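Local coordinates for protein GH127 beta-L-arabinofuranoside (Geobacillus stearothermophilus, PDB 4QK0) that probably hydrolyses beta-L-arabinofuranosidic linkages, releasing L-arabinose from glycans as a family 127 glycoside hydrolase, at residues A[434-439]-A[446-451]. Sequence-based numbering, arbitrary orientation.
Sequences DALFVH and IQTEID
Between Leu436 and Ile450 there is no ring or other flat group: aliphatic carbon meets aliphatic carbon where two beta sheets of the GH127 middle domain face each other as a beta-sandwich. The one aromatic of strand 436-438, Phe437, is on the other side of its own sheet and rests against Met352 and Thr432. No hydrogen bond joins 434-439 to 446-451, whose closest CA atoms, those of Leu436 and Ile450, are 7.5 Å apart. Each strand belongs to a different sheet: 436-438 bonds through its backbone to 479-486 and 429-431, while 444-450 lies between 15-18 and 453-461.

Leu436 makes nearly all of the 434-439 side of the interface. Its CG stands anti to the backbone N (chi1 -166°), which sends the forked end across the gap, where CG comes within 4.4 Å of Thr448 CG2. One fork, CD2, also looks at Ile446 from a looser 4.6 Å, measured to Ile446 CD1. Leucine suits this place because its branch lies one carbon out from the backbone, where it can reach several neighbours, Ile457 of strand 453-461 among them.

Alternate residues of the second strand, Ile446, Thr448 and Ile450, point their CB atoms at Leu436, while Gln447 and Glu449 face outward and are exposed. Thr448 is well chosen for a mixed setting: its methyl serves the apolar seam, and its buried OG1 hydrogen-bonds with Gln431 OE1. Beta-branched isoleucine fits an extended strand and still brings a long arm: Ile450 also touches Phe481 on the opposing sheet. With CG1 anti to the carbonyl carbon and chi2 extended at 174°, that arm ends in Ile450 CD1, 4.0 Å from Leu436 CB.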
loop_
_atom_site.group_PDB
_atom_site.type_symbol
_atom_site.label_atom_id
_atom_site.label_comp_id
_atom_site.label_asym_id
_atom_site.label_seq_id
_atom_site.Cartn_x
_atom_site.Cartn_y
_atom_site.Cartn_z
ATOM N N ASP A 434 11.208 -30.867 37.237
ATOM C CA ASP A 434 10.785 -31.987 36.410
ATOM C C ASP A 434 11.775 -32.491 35.330
ATOM O O ASP A 434 11.693 -33.663 34.976
ATOM C CB ASP A 434 9.495 -31.632 35.655
ATOM C CG ASP A 434 8.256 -31.487 36.575
ATOM O OD1 ASP A 434 8.379 -31.601 37.831
ATOM O OD2 ASP A 434 7.154 -31.285 35.991
ATOM N N ALA A 435 12.664 -31.636 34.799
ATOM C CA ALA A 435 13.439 -31.974 33.600
ATOM C C ALA A 435 14.463 -30.919 33.197
ATOM O O ALA A 435 14.348 -29.748 33.565
ATOM C CB ALA A 435 12.476 -32.197 32.449
ATOM N N LEU A 436 15.484 -31.325 32.455
ATOM C CA LEU A 436 16.309 -30.370 31.696
ATOM C C LEU A 436 15.820 -30.377 30.217
ATOM O O LEU A 436 15.800 -31.431 29.557
ATOM C CB LEU A 436 17.777 -30.726 31.800
ATOM C CG LEU A 436 18.860 -29.714 31.383
ATOM C CD1 LEU A 436 19.375 -30.007 30.015
ATOM C CD2 LEU A 436 18.439 -28.263 31.467
ATOM N N PHE A 437 15.333 -29.222 29.760
ATOM C CA PHE A 437 14.764 -29.044 28.390
ATOM C C PHE A 437 15.794 -28.421 27.462
ATOM O O PHE A 437 16.471 -27.484 27.868
ATOM C CB PHE A 437 13.517 -28.164 28.397
ATOM C CG PHE A 437 12.344 -28.798 29.073
ATOM C CD1 PHE A 437 11.561 -29.685 28.404
ATOM C CD2 PHE A 437 12.091 -28.555 30.405
ATOM C CE1 PHE A 437 10.509 -30.301 29.033
ATOM C CE2 PHE A 437 11.028 -29.147 31.058
ATOM C CZ PHE A 437 10.238 -30.041 30.371
ATOM N N VAL A 438 15.951 -29.011 26.271
ATOM C CA VAL A 438 16.745 -28.435 25.187
ATOM C C VAL A 438 15.768 -27.818 24.164
ATOM O O VAL A 438 15.002 -28.542 23.511
ATOM C CB VAL A 438 17.616 -29.495 24.516
ATOM C CG1 VAL A 438 18.572 -28.853 23.525
ATOM C CG2 VAL A 438 18.442 -30.207 25.579
ATOM N N HIS A 439 15.759 -26.487 24.084
ATOM C CA HIS A 439 14.886 -25.779 23.140
ATOM C C HIS A 439 15.549 -25.577 21.776
ATOM O O HIS A 439 14.930 -25.828 20.742
ATOM C CB HIS A 439 14.554 -24.395 23.626
ATOM C CG HIS A 439 13.816 -24.367 24.901
ATOM N ND1 HIS A 439 12.842 -25.288 25.217
ATOM C CD2 HIS A 439 13.910 -23.528 25.953
ATOM C CE1 HIS A 439 12.370 -25.014 26.412
ATOM N NE2 HIS A 439 12.990 -23.940 26.873
ATOM N N ILE A 446 26.330 -26.703 29.037
ATOM C CA ILE A 446 25.650 -26.197 30.204
ATOM C C ILE A 446 26.034 -27.029 31.404
ATOM O O ILE A 446 26.169 -28.247 31.331
ATOM C CB ILE A 446 24.133 -26.163 30.044
ATOM C CG1 ILE A 446 23.491 -25.685 31.338
ATOM C CG2 ILE A 446 23.590 -27.524 29.617
ATOM C CD1 ILE A 446 22.021 -25.399 31.222
ATOM N N GLN A 447 26.252 -26.313 32.489
ATOM C CA GLN A 447 26.590 -26.876 33.780
ATOM C C GLN A 447 25.404 -26.543 34.664
ATOM O O GLN A 447 25.138 -25.391 34.917
ATOM C CB GLN A 447 27.865 -26.191 34.306
ATOM C CG GLN A 447 28.200 -26.528 35.749
ATOM C CD GLN A 447 28.504 -27.998 35.909
ATOM O OE1 GLN A 447 27.780 -28.711 36.608
ATOM N NE2 GLN A 447 29.553 -28.473 35.217
ATOM N N THR A 448 24.680 -27.531 35.134
ATOM C CA THR A 448 23.421 -27.252 35.816
ATOM C C THR A 448 23.264 -28.221 36.982
ATOM O O THR A 448 24.121 -29.060 37.213
ATOM C CB THR A 448 22.261 -27.331 34.793
ATOM O OG1 THR A 448 20.994 -26.996 35.390
ATOM C CG2 THR A 448 22.166 -28.691 34.165
ATOM N N GLU A 449 22.149 -28.119 37.688
ATOM C CA GLU A 449 21.859 -28.990 38.817
ATOM C C GLU A 449 20.508 -29.638 38.620
ATOM O O GLU A 449 19.499 -28.960 38.364
ATOM C CB GLU A 449 21.863 -28.187 40.108
ATOM C CG GLU A 449 23.229 -27.603 40.432
ATOM C CD GLU A 449 23.846 -28.202 41.681
ATOM O OE1 GLU A 449 23.101 -28.460 42.667
ATOM O OE2 GLU A 449 25.078 -28.413 41.675
ATOM N N ILE A 450 20.501 -30.962 38.649
ATOM C CA ILE A 450 19.269 -31.723 38.476
ATOM C C ILE A 450 19.195 -32.634 39.715
ATOM O O ILE A 450 20.180 -33.331 40.056
ATOM C CB ILE A 450 19.223 -32.508 37.125
ATOM C CG1 ILE A 450 19.825 -31.683 35.970
ATOM C CG2 ILE A 450 17.782 -32.869 36.744
ATOM C CD1 ILE A 450 19.963 -32.414 34.644
ATOM N N ASP A 451 18.054 -32.574 40.418
ATOM C CA ASP A 451 17.827 -33.382 41.629
ATOM C C ASP A 451 19.034 -33.213 42.586
ATOM O O ASP A 451 19.613 -34.188 43.087
ATOM C CB ASP A 451 17.559 -34.863 41.240
ATOM C CG ASP A 451 16.454 -35.514 42.076
ATOM O OD1 ASP A 451 15.416 -34.861 42.290
ATOM O OD2 ASP A 451 16.605 -36.686 42.503
#